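Local coordinates for protein putative cathepsin d (Ixodes ricinus, PDB 5N7Q) that probably cleaves proteins internally as a pepsin-like aspartic peptidase and here binds the inhibitor pepstatin A, at residues Lys194-Phe199 and Asp331-Phe335; Cys222-Thr228 and Pro310-Asp316; Phe279-Asp285 and Val317-Tyr322. One frame throughout, in Å; residues are numbered along the deposited sequence.

Interaction 1: Lys194-Phe199 and Asp331-Phe335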
loop_
_atom_site.group_PDB
_atom_site.type_symbol
_atom_site.label_atom_id
_atom_site.label_comp_id
_atom_site.label_asym_id
_atom_site.label_seq_id
_atom_site.Cartn_x
_atom_site.Cartn_y
_atom_site.Cartn_z
ATOM N N LYS A 194 -1.327 2.729 16.937
ATOM C CA LYS A 194 -1.970 1.619 16.220
ATOM C C LYS A 194 -3.175 2.105 15.407
ATOM O O LYS A 194 -4.255 2.348 15.950
ATOM C CB LYS A 194 -2.341 0.502 17.186
ATOM C CG LYS A 194 -1.117 -0.225 17.742
ATOM C CD LYS A 194 -1.471 -1.089 18.954
ATOM C CE LYS A 194 -2.529 -2.107 18.638
ATOM N NZ LYS A 194 -2.650 -3.180 19.691
ATOM N N GLY A 195 -2.968 2.271 14.098
ATOM C CA GLY A 195 -4.019 2.759 13.192
ATOM C C GLY A 195 -3.530 2.431 11.804
ATOM O O GLY A 195 -3.844 1.364 11.237
ATOM N N TYR A 196 -2.680 3.321 11.287
ATOM C CA TYR A 196 -1.725 2.904 10.284
ATOM C C TYR A 196 -0.698 1.984 10.944
ATOM O O TYR A 196 -0.628 1.865 12.182
ATOM C CB TYR A 196 -1.003 4.098 9.661
ATOM C CG TYR A 196 -1.891 5.193 9.084
ATOM C CD1 TYR A 196 -2.776 4.938 8.053
ATOM C CD2 TYR A 196 -1.758 6.514 9.513
ATOM C CE1 TYR A 196 -3.576 5.937 7.519
ATOM C CE2 TYR A 196 -2.531 7.538 8.971
ATOM C CZ TYR A 196 -3.443 7.236 7.969
ATOM O OH TYR A 196 -4.220 8.265 7.438
ATOM N N TRP A 197 0.107 1.357 10.115
ATOM C CA TRP A 197 1.299 0.652 10.564
ATOM C C TRP A 197 2.415 1.675 10.750
ATOM O O TRP A 197 3.217 1.912 9.851
ATOM C CB TRP A 197 1.673 -0.437 9.568
ATOM C CG TRP A 197 0.752 -1.616 9.652
ATOM C CD1 TRP A 197 -0.389 -1.849 8.910
ATOM C CD2 TRP A 197 0.906 -2.753 10.515
ATOM N NE1 TRP A 197 -0.935 -3.058 9.279
ATOM C CE2 TRP A 197 -0.146 -3.632 10.237
ATOM C CE3 TRP A 197 1.863 -3.117 11.475
ATOM C CZ2 TRP A 197 -0.284 -4.852 10.893
ATOM C CZ3 TRP A 197 1.732 -4.294 12.125
ATOM C CH2 TRP A 197 0.670 -5.182 11.810
ATOM N N GLN A 198 2.363 2.368 11.890
ATOM C CA GLN A 198 3.135 3.582 12.152
ATOM C C GLN A 198 4.271 3.316 13.134
ATOM O O GLN A 198 4.110 2.518 14.070
ATOM C CB GLN A 198 2.201 4.656 12.700
ATOM C CG GLN A 198 2.799 6.057 12.813
ATOM C CD GLN A 198 1.758 7.105 13.113
ATOM O OE1 GLN A 198 0.624 7.051 12.604
ATOM N NE2 GLN A 198 2.118 8.062 13.946
ATOM N N PHE A 199 5.391 3.986 12.928
ATOM C CA PHE A 199 6.595 3.781 13.749
ATOM C C PHE A 199 7.511 4.985 13.660
ATOM O O PHE A 199 7.308 5.872 12.836
ATOM C CB PHE A 199 7.336 2.497 13.306
ATOM C CG PHE A 199 7.564 2.431 11.831
ATOM C CD1 PHE A 199 8.696 3.000 11.261
ATOM C CD2 PHE A 199 6.613 1.864 10.989
ATOM C CE1 PHE A 199 8.887 2.973 9.885
ATOM C CE2 PHE A 199 6.811 1.834 9.623
ATOM C CZ PHE A 199 7.938 2.396 9.063
ATOM N N ASP A 331 2.817 -6.290 17.458
ATOM C CA ASP A 331 2.631 -4.905 17.016
ATOM C C ASP A 331 3.976 -4.276 16.599
ATOM O O ASP A 331 4.477 -3.338 17.210
ATOM C CB ASP A 331 1.950 -4.072 18.123
ATOM C CG ASP A 331 0.456 -4.387 18.256
ATOM O OD1 ASP A 331 -0.206 -4.682 17.231
ATOM O OD2 ASP A 331 -0.084 -4.378 19.391
ATOM N N ARG A 332 4.576 -4.885 15.595
ATOM C CA ARG A 332 5.869 -4.421 15.088
ATOM C C ARG A 332 5.909 -4.636 13.573
ATOM O O ARG A 332 5.112 -5.381 12.992
ATOM C CB ARG A 332 7.009 -5.143 15.801
ATOM C CG ARG A 332 7.082 -6.633 15.523
ATOM C CD ARG A 332 8.105 -7.345 16.365
ATOM N NE ARG A 332 8.129 -8.762 16.001
ATOM C CZ ARG A 332 9.131 -9.599 16.239
ATOM N NH1 ARG A 332 10.212 -9.199 16.898
ATOM N NH2 ARG A 332 9.006 -10.863 15.864
ATOM N N VAL A 333 6.815 -3.897 12.951
ATOM C CA VAL A 333 7.082 -3.953 11.515
ATOM C C VAL A 333 8.511 -4.408 11.347
ATOM O O VAL A 333 9.403 -3.885 12.027
ATOM C CB VAL A 333 6.834 -2.601 10.804
ATOM C CG1 VAL A 333 7.179 -2.725 9.308
ATOM C CG2 VAL A 333 5.393 -2.121 10.977
ATOM N N GLY A 334 8.728 -5.340 10.414
ATOM C CA GLY A 334 10.062 -5.855 10.125
ATOM C C GLY A 334 10.440 -5.475 8.691
ATOM O O GLY A 334 9.589 -5.546 7.778
ATOM N N PHE A 335 11.731 -5.158 8.477
ATOM C CA PHE A 335 12.254 -4.846 7.142
ATOM C C PHE A 335 13.507 -5.694 6.892
ATOM O O PHE A 335 14.361 -5.814 7.761
ATOM C CB PHE A 335 12.626 -3.369 6.967
ATOM C CG PHE A 335 11.462 -2.423 7.070
ATOM C CD1 PHE A 335 10.458 -2.406 6.102
ATOM C CD2 PHE A 335 11.367 -1.552 8.139
ATOM C CE1 PHE A 335 9.392 -1.519 6.203
ATOM C CE2 PHE A 335 10.301 -0.682 8.246
ATOM C CZ PHE A 335 9.322 -0.663 7.294
#
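K194 and D331 meet at one end of this contact in a salt bridge, NZ lying 2.8 Å from OD2. The ammonium group comes from above the carboxylate, 38° out of its plane; the two side chains cross at about a right angle, and the bend of the lysine at chi3 (58°) brings CE and then NZ to the acid, nearest to OD2. The other carboxylate oxygen, OD1, takes a hydrogen bond from Y129, so both oxygens of D331 are engaged. Beyond this charged end the contact is apolar. V333, a strand residue, sends CG2 toward two aromatic side chains: it lies 3.7 Å from CE3 of W197 and 4.2 Å from CD2 of F199. This one branch of the valine meets both rings obliquely, so a single methyl serves two aromatic neighbours. Further along, F199 and F335 form an offset edge-to-face pair, with the edge of F335 turned to the face of F199, the planes at 66° and the two CZ atoms 3.8 Å apart.

The second shell fixes these groups. W197, at the centre of an inverse gamma turn, gives its indole NE1 to the carbonyl of L127, and the edge-to-face ring of F326 packs against it. Strand 332-337 pairs with strand 322-327, and D331 and R332 form a G1 bulge opposite D327, whose carboxylate also holds R332 NE. Y196, just before W197, bonds the backbone of the bound peptide through its OH. The contact thus joins the segment beside that peptide to strand 332-337, with an ion pair at its more exposed end and, at the other, buried rings that need no polar partner.

Interaction 2: Cys222-Thr228 and Pro310-Asp316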
loop_
_atom_site.group_PDB
_atom_site.type_symbol
_atom_site.label_atom_id
_atom_site.label_comp_id
_atom_site.label_asym_id
_atom_site.label_seq_id
_atom_site.Cartn_x
_atom_site.Cartn_y
_atom_site.Cartn_z
ATOM N N CYS A 222 11.519 11.313 13.367
ATOM C CA CYS A 222 10.223 11.571 12.760
ATOM C C CYS A 222 9.395 10.309 12.800
ATOM O O CYS A 222 9.893 9.271 13.204
ATOM C CB CYS A 222 10.395 12.083 11.306
ATOM S SG CYS A 222 11.408 11.017 10.285
ATOM N N GLU A 223 8.135 10.426 12.385
ATOM C CA GLU A 223 7.171 9.306 12.365
ATOM C C GLU A 223 6.961 8.917 10.898
ATOM O O GLU A 223 7.055 9.764 9.992
ATOM C CB GLU A 223 5.805 9.665 13.017
ATOM C CG GLU A 223 5.713 9.769 14.561
ATOM C CD GLU A 223 5.651 8.424 15.330
ATOM O OE1 GLU A 223 4.550 7.763 15.488
ATOM O OE2 GLU A 223 6.729 8.083 15.874
ATOM N N ALA A 224 6.660 7.643 10.656
ATOM C CA ALA A 224 6.404 7.112 9.327
ATOM C C ALA A 224 5.388 5.987 9.402
ATOM O O ALA A 224 5.142 5.421 10.458
ATOM C CB ALA A 224 7.688 6.561 8.708
ATOM N N ILE A 225 4.832 5.624 8.253
ATOM C CA ILE A 225 3.987 4.415 8.111
ATOM C C ILE A 225 4.495 3.575 6.955
ATOM O O ILE A 225 5.101 4.113 6.007
ATOM C CB ILE A 225 2.469 4.756 7.945
ATOM C CG1 ILE A 225 2.160 5.339 6.549
ATOM C CG2 ILE A 225 2.039 5.736 9.049
ATOM C CD1 ILE A 225 0.683 5.562 6.265
ATOM N N ALA A 226 4.222 2.286 7.002
ATOM C CA ALA A 226 4.488 1.384 5.883
ATOM C C ALA A 226 3.172 1.149 5.151
ATOM O O ALA A 226 2.265 0.569 5.709
ATOM C CB ALA A 226 5.069 0.083 6.376
ATOM N N ASP A 227 3.060 1.652 3.925
ATOM C CA ASP A 227 1.777 1.657 3.197
ATOM C C ASP A 227 1.902 1.071 1.804
ATOM O O ASP A 227 2.318 1.749 0.871
ATOM C CB ASP A 227 1.204 3.056 3.102
ATOM C CG ASP A 227 -0.159 3.072 2.490
ATOM O OD1 ASP A 227 -0.724 1.993 2.212
ATOM O OD2 ASP A 227 -0.704 4.190 2.300
ATOM N N THR A 228 1.497 -0.187 1.676
ATOM C CA THR A 228 1.503 -0.866 0.383
ATOM C C THR A 228 0.604 -0.222 -0.678
ATOM O O THR A 228 0.766 -0.494 -1.862
ATOM C CB THR A 228 1.072 -2.327 0.554
ATOM O OG1 THR A 228 -0.219 -2.360 1.146
ATOM C CG2 THR A 228 2.023 -3.103 1.433
ATOM N N PRO A 310 2.623 15.308 11.210
ATOM C CA PRO A 310 3.588 15.089 10.145
ATOM C C PRO A 310 4.156 13.687 10.185
ATOM O O PRO A 310 4.535 13.186 11.248
ATOM C CB PRO A 310 4.693 16.109 10.413
ATOM C CG PRO A 310 4.128 17.100 11.357
ATOM C CD PRO A 310 2.992 16.456 12.067
ATOM N N LEU A 311 4.153 13.039 9.032
ATOM C CA LEU A 311 4.813 11.762 8.919
ATOM C C LEU A 311 5.162 11.467 7.486
ATOM O O LEU A 311 4.751 12.165 6.551
ATOM C CB LEU A 311 4.017 10.610 9.562
ATOM C CG LEU A 311 2.628 10.314 8.998
ATOM C CD1 LEU A 311 2.710 9.498 7.723
ATOM C CD2 LEU A 311 1.747 9.561 9.980
ATOM N N TRP A 312 6.029 10.488 7.347
ATOM C CA TRP A 312 6.443 9.991 6.051
ATOM C C TRP A 312 5.673 8.732 5.752
ATOM O O TRP A 312 5.534 7.849 6.618
ATOM C CB TRP A 312 7.935 9.637 6.062
ATOM C CG TRP A 312 8.855 10.826 6.273
ATOM C CD1 TRP A 312 9.091 11.485 7.445
ATOM C CD2 TRP A 312 9.683 11.470 5.282
ATOM N NE1 TRP A 312 10.013 12.492 7.254
ATOM C CE2 TRP A 312 10.386 12.511 5.935
ATOM C CE3 TRP A 312 9.898 11.261 3.911
ATOM C CZ2 TRP A 312 11.277 13.352 5.254
ATOM C CZ3 TRP A 312 10.783 12.094 3.246
ATOM C CH2 TRP A 312 11.471 13.116 3.926
ATOM N N ILE A 313 5.147 8.631 4.544
ATOM C CA ILE A 313 4.540 7.372 4.105
ATOM C C ILE A 313 5.561 6.631 3.247
ATOM O O ILE A 313 5.967 7.131 2.172
ATOM C CB ILE A 313 3.244 7.571 3.305
ATOM C CG1 ILE A 313 2.157 8.306 4.127
ATOM C CG2 ILE A 313 2.736 6.209 2.835
ATOM C CD1 ILE A 313 0.886 8.630 3.347
ATOM N N LEU A 314 5.988 5.478 3.726
ATOM C CA LEU A 314 6.886 4.592 2.993
ATOM C C LEU A 314 6.029 3.659 2.145
ATOM O O LEU A 314 5.490 2.682 2.620
ATOM C CB LEU A 314 7.790 3.841 3.970
ATOM C CG LEU A 314 8.663 4.697 4.904
ATOM C CD1 LEU A 314 9.623 3.842 5.690
ATOM C CD2 LEU A 314 9.412 5.748 4.109
ATOM N N GLY A 315 5.850 4.026 0.887
ATOM C CA GLY A 315 5.075 3.268 -0.082
ATOM C C GLY A 315 5.952 2.335 -0.890
ATOM O O GLY A 315 7.027 1.935 -0.435
ATOM N N ASP A 316 5.462 1.966 -2.082
ATOM C CA ASP A 316 6.041 0.880 -2.860
ATOM C C ASP A 316 7.500 1.144 -3.250
ATOM O O ASP A 316 8.292 0.219 -3.394
ATOM C CB ASP A 316 5.217 0.596 -4.118
ATOM C CG ASP A 316 3.754 0.272 -3.838
ATOM O OD1 ASP A 316 3.450 -0.225 -2.710
ATOM O OD2 ASP A 316 2.905 0.500 -4.753
HETATM O O HOH W 1 7.208 13.063 11.885
HETATM O O HOH W 2 0.112 -0.648 -4.721
#
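I225 and I313 stand side by side on parallel strands 222-226 and 312-314, beside one of the two Asp-Thr-Gly loops that mark the pepsin-like fold; D227 and T228 begin the loop of the C-terminal half. From CB of I225 the side chain divides. CG2 turns obliquely to L311, 3.9 Å from CD2, while CG1, placed between the backbone N and the carbonyl carbon (chi1 73°), goes to I313 and touches its CG1 and CG2. CD1, at the tip, ends 3.8 Å from CG1 of I313. Beta-branched isoleucine suits the place because its two arms serve two neighbours, L311 and I313.

The backbones are joined by four hydrogen bonds: W312 N to E223 O, I225 N to W312 O, L314 N to I225 O, and D227 N to L314 O, the last nearly straight at 177°. On the opposite face, the small A224 lets W312 and L314 come close. Between the backbones, A224 CA lies 2.9 Å from W312 O, a CA-H...O contact.

D227, a predicted catalytic residue, lies alongside I313, CB 3.5 Å from its CG2. Its OD1 takes a hydrogen bond from the backbone N of G229, and OD2 bonds T230 and a modified side chain of the bound peptide. I313 packs on an apolar side chain of that peptide, so the parallel pair reaches the inhibitor. At the far end C222, in a disulfide with C218, holds its sulfur obliquely beside the indole of W312, SG 3.6 Å from NE1.

Interaction 3: Phe279-Asp285 and Val317-Tyr322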
loop_
_atom_site.group_PDB
_atom_site.type_symbol
_atom_site.label_atom_id
_atom_site.label_comp_id
_atom_site.label_asym_id
_atom_site.label_seq_id
_atom_site.Cartn_x
_atom_site.Cartn_y
_atom_site.Cartn_z
ATOM N N PHE A 279 18.711 2.014 5.634
ATOM C CA PHE A 279 17.966 1.429 4.524
ATOM C C PHE A 279 18.114 2.403 3.340
ATOM O O PHE A 279 17.440 3.429 3.282
ATOM C CB PHE A 279 16.499 1.220 4.938
ATOM C CG PHE A 279 16.346 0.186 6.012
ATOM C CD1 PHE A 279 16.205 -1.147 5.691
ATOM C CD2 PHE A 279 16.409 0.562 7.341
ATOM C CE1 PHE A 279 16.126 -2.104 6.687
ATOM C CE2 PHE A 279 16.325 -0.384 8.346
ATOM C CZ PHE A 279 16.177 -1.720 8.007
ATOM N N SER A 280 19.000 2.036 2.428
ATOM C CA SER A 280 19.404 2.875 1.287
ATOM C C SER A 280 18.506 2.624 0.075
ATOM O O SER A 280 18.082 1.498 -0.187
ATOM C CB SER A 280 20.868 2.557 0.966
ATOM O OG SER A 280 21.381 3.430 -0.028
ATOM N N LEU A 281 18.212 3.701 -0.650
ATOM C CA LEU A 281 17.512 3.641 -1.916
ATOM C C LEU A 281 18.414 4.274 -2.973
ATOM O O LEU A 281 18.802 5.417 -2.827
ATOM C CB LEU A 281 16.212 4.445 -1.826
ATOM C CG LEU A 281 15.244 3.967 -0.752
ATOM C CD1 LEU A 281 14.129 4.975 -0.606
ATOM C CD2 LEU A 281 14.656 2.623 -1.146
ATOM N N ARG A 282 18.717 3.517 -4.019
ATOM C CA ARG A 282 19.417 4.041 -5.195
ATOM C C ARG A 282 18.441 4.794 -6.050
ATOM O O ARG A 282 17.213 4.595 -5.950
ATOM C CB ARG A 282 19.969 2.868 -6.003
ATOM C CG ARG A 282 20.950 1.976 -5.245
ATOM C CD ARG A 282 21.132 0.616 -5.932
ATOM N NE ARG A 282 21.438 0.744 -7.343
ATOM C CZ ARG A 282 21.123 -0.118 -8.321
ATOM N NH1 ARG A 282 20.479 -1.262 -8.083
ATOM N NH2 ARG A 282 21.464 0.187 -9.567
ATOM N N SER A 283 18.946 5.615 -6.974
ATOM C CA SER A 283 18.051 6.288 -7.908
ATOM C C SER A 283 17.261 5.267 -8.726
ATOM O O SER A 283 16.100 5.519 -9.083
ATOM C CB SER A 283 18.812 7.274 -8.793
ATOM O OG SER A 283 19.705 6.567 -9.616
ATOM N N LYS A 284 17.843 4.084 -8.940
ATOM C CA LYS A 284 17.103 3.012 -9.627
ATOM C C LYS A 284 15.847 2.615 -8.842
ATOM O O LYS A 284 14.809 2.289 -9.442
ATOM C CB LYS A 284 17.973 1.783 -9.901
ATOM C CG LYS A 284 17.253 0.688 -10.701
ATOM C CD LYS A 284 18.270 -0.245 -11.333
ATOM C CE LYS A 284 17.650 -1.300 -12.242
ATOM N NZ LYS A 284 18.612 -2.418 -12.471
ATOM N N ASP A 285 15.930 2.695 -7.509
ATOM C CA ASP A 285 14.802 2.401 -6.625
ATOM C C ASP A 285 13.780 3.543 -6.575
ATOM O O ASP A 285 12.576 3.296 -6.565
ATOM C CB ASP A 285 15.274 2.131 -5.202
ATOM C CG ASP A 285 16.233 0.956 -5.105
ATOM O OD1 ASP A 285 15.938 -0.116 -5.674
ATOM O OD2 ASP A 285 17.291 1.106 -4.443
ATOM N N VAL A 317 7.876 2.408 -3.415
ATOM C CA VAL A 317 9.296 2.736 -3.662
ATOM C C VAL A 317 10.225 2.134 -2.598
ATOM O O VAL A 317 11.318 1.652 -2.915
ATOM C CB VAL A 317 9.480 4.270 -3.759
ATOM C CG1 VAL A 317 10.915 4.678 -3.489
ATOM C CG2 VAL A 317 8.995 4.751 -5.103
ATOM N N PHE A 318 9.783 2.153 -1.334
ATOM C CA PHE A 318 10.530 1.561 -0.206
ATOM C C PHE A 318 10.245 0.084 -0.004
ATOM O O PHE A 318 11.168 -0.716 0.240
ATOM C CB PHE A 318 10.224 2.318 1.112
ATOM C CG PHE A 318 11.144 1.994 2.245
ATOM C CD1 PHE A 318 12.354 2.655 2.381
ATOM C CD2 PHE A 318 10.821 1.024 3.174
ATOM C CE1 PHE A 318 13.207 2.363 3.418
ATOM C CE2 PHE A 318 11.692 0.712 4.203
ATOM C CZ PHE A 318 12.861 1.381 4.348
ATOM N N LEU A 319 8.978 -0.292 -0.127
ATOM C CA LEU A 319 8.536 -1.635 0.242
ATOM C C LEU A 319 8.872 -2.669 -0.825
ATOM O O LEU A 319 8.748 -3.864 -0.583
ATOM C CB LEU A 319 7.011 -1.604 0.521
ATOM C CG LEU A 319 6.553 -0.677 1.655
ATOM C CD1 LEU A 319 5.023 -0.597 1.648
ATOM C CD2 LEU A 319 7.091 -1.129 2.992
ATOM N N GLY A 320 9.317 -2.235 -1.992
ATOM C CA GLY A 320 9.906 -3.143 -2.986
ATOM C C GLY A 320 11.295 -3.636 -2.632
ATOM O O GLY A 320 11.542 -4.846 -2.564
ATOM N N PRO A 321 12.246 -2.711 -2.427
ATOM C CA PRO A 321 13.619 -3.167 -2.094
ATOM C C PRO A 321 13.738 -3.759 -0.682
ATOM O O PRO A 321 14.717 -4.457 -0.395
ATOM C CB PRO A 321 14.485 -1.891 -2.271
ATOM C CG PRO A 321 13.523 -0.764 -2.278
ATOM C CD PRO A 321 12.238 -1.295 -2.843
ATOM N N TYR A 322 12.755 -3.474 0.173
ATOM C CA TYR A 322 12.725 -4.015 1.534
ATOM C C TYR A 322 11.465 -4.834 1.754
ATOM O O TYR A 322 10.367 -4.303 1.824
ATOM C CB TYR A 322 12.927 -2.894 2.558
ATOM C CG TYR A 322 14.285 -2.244 2.305
ATOM C CD1 TYR A 322 15.449 -2.937 2.573
ATOM C CD2 TYR A 322 14.409 -1.022 1.661
ATOM C CE1 TYR A 322 16.685 -2.425 2.263
ATOM C CE2 TYR A 322 15.640 -0.493 1.347
ATOM C CZ TYR A 322 16.777 -1.216 1.633
ATOM O OH TYR A 322 18.018 -0.672 1.333
HETATM O O HOH W 3 11.678 0.916 -5.545
#
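The phenol of Y322 donates a hydrogen bond to the carbonyl of S280, OH to O 2.7 Å, meeting it in the carbonyl plane on a lone pair. A tyrosine suits this position because its long ring spans the gap to strand 277-281 and ends in a donor, while the ring itself is left for apolar partners. One of its faces receives F279, whose edge approaches with the planes at 89°, CD1 of F279 lying 3.7 Å from CD1 of Y322. The CB of F279 also sits over that face as a CH-pi contact, 4.3 Å from the ring centroid. That same CB meets the edge of F318, 3.7 Å from CZ. For F318, CG stands anti to the backbone N (chi1 -167°), and the ring edge meets F279 at CE1 and CZ and L281 at CD1.

Here the short helix 316-319, which follows strand 312-314, the parallel neighbour of the strand leading to D227 in the pepsin-like fold, and the turn after it pack on strand 277-281. L281 covers this junction with its two methyls: CD2 is 3.7 Å from CG of P321, and CD1 reaches toward F318 and V317. The forked end of leucine lets it meet helix and turn together, and strand 233-235 joins in through I233, which packs on L281, V317 and F318.

R282 is the N-cap residue of helix 283-286, and its N donates to D285 OD2 at 2.8 Å, on the anti side of the carboxylate and 22° out of its plane. The second polar link across the contact is a water that donates to the carbonyls of both D285 and V317, lying 2.7 Å from D285 O.

The three contacts meet one another close to the cleft that holds the inhibitor. Interactions 1 and 2 have centres 10 Å apart and share the pairing of strands 198-206 and 222-226: F199 N probably bonds A224 O at 2.9 Å. Interaction 2 carries the predicted catalytic D227, whose side chain lies about 3 Å from that of D36 and about 7 Å from that of W197 in interaction 1. Interaction 3 follows in the chain from strand 312-314 into helix 316-319, where L319 CD1 packs 3.5 Å from L314 O. Interactions 1 and 3, 19 Å apart at their centres, still meet through F335, which touches F279 and F318.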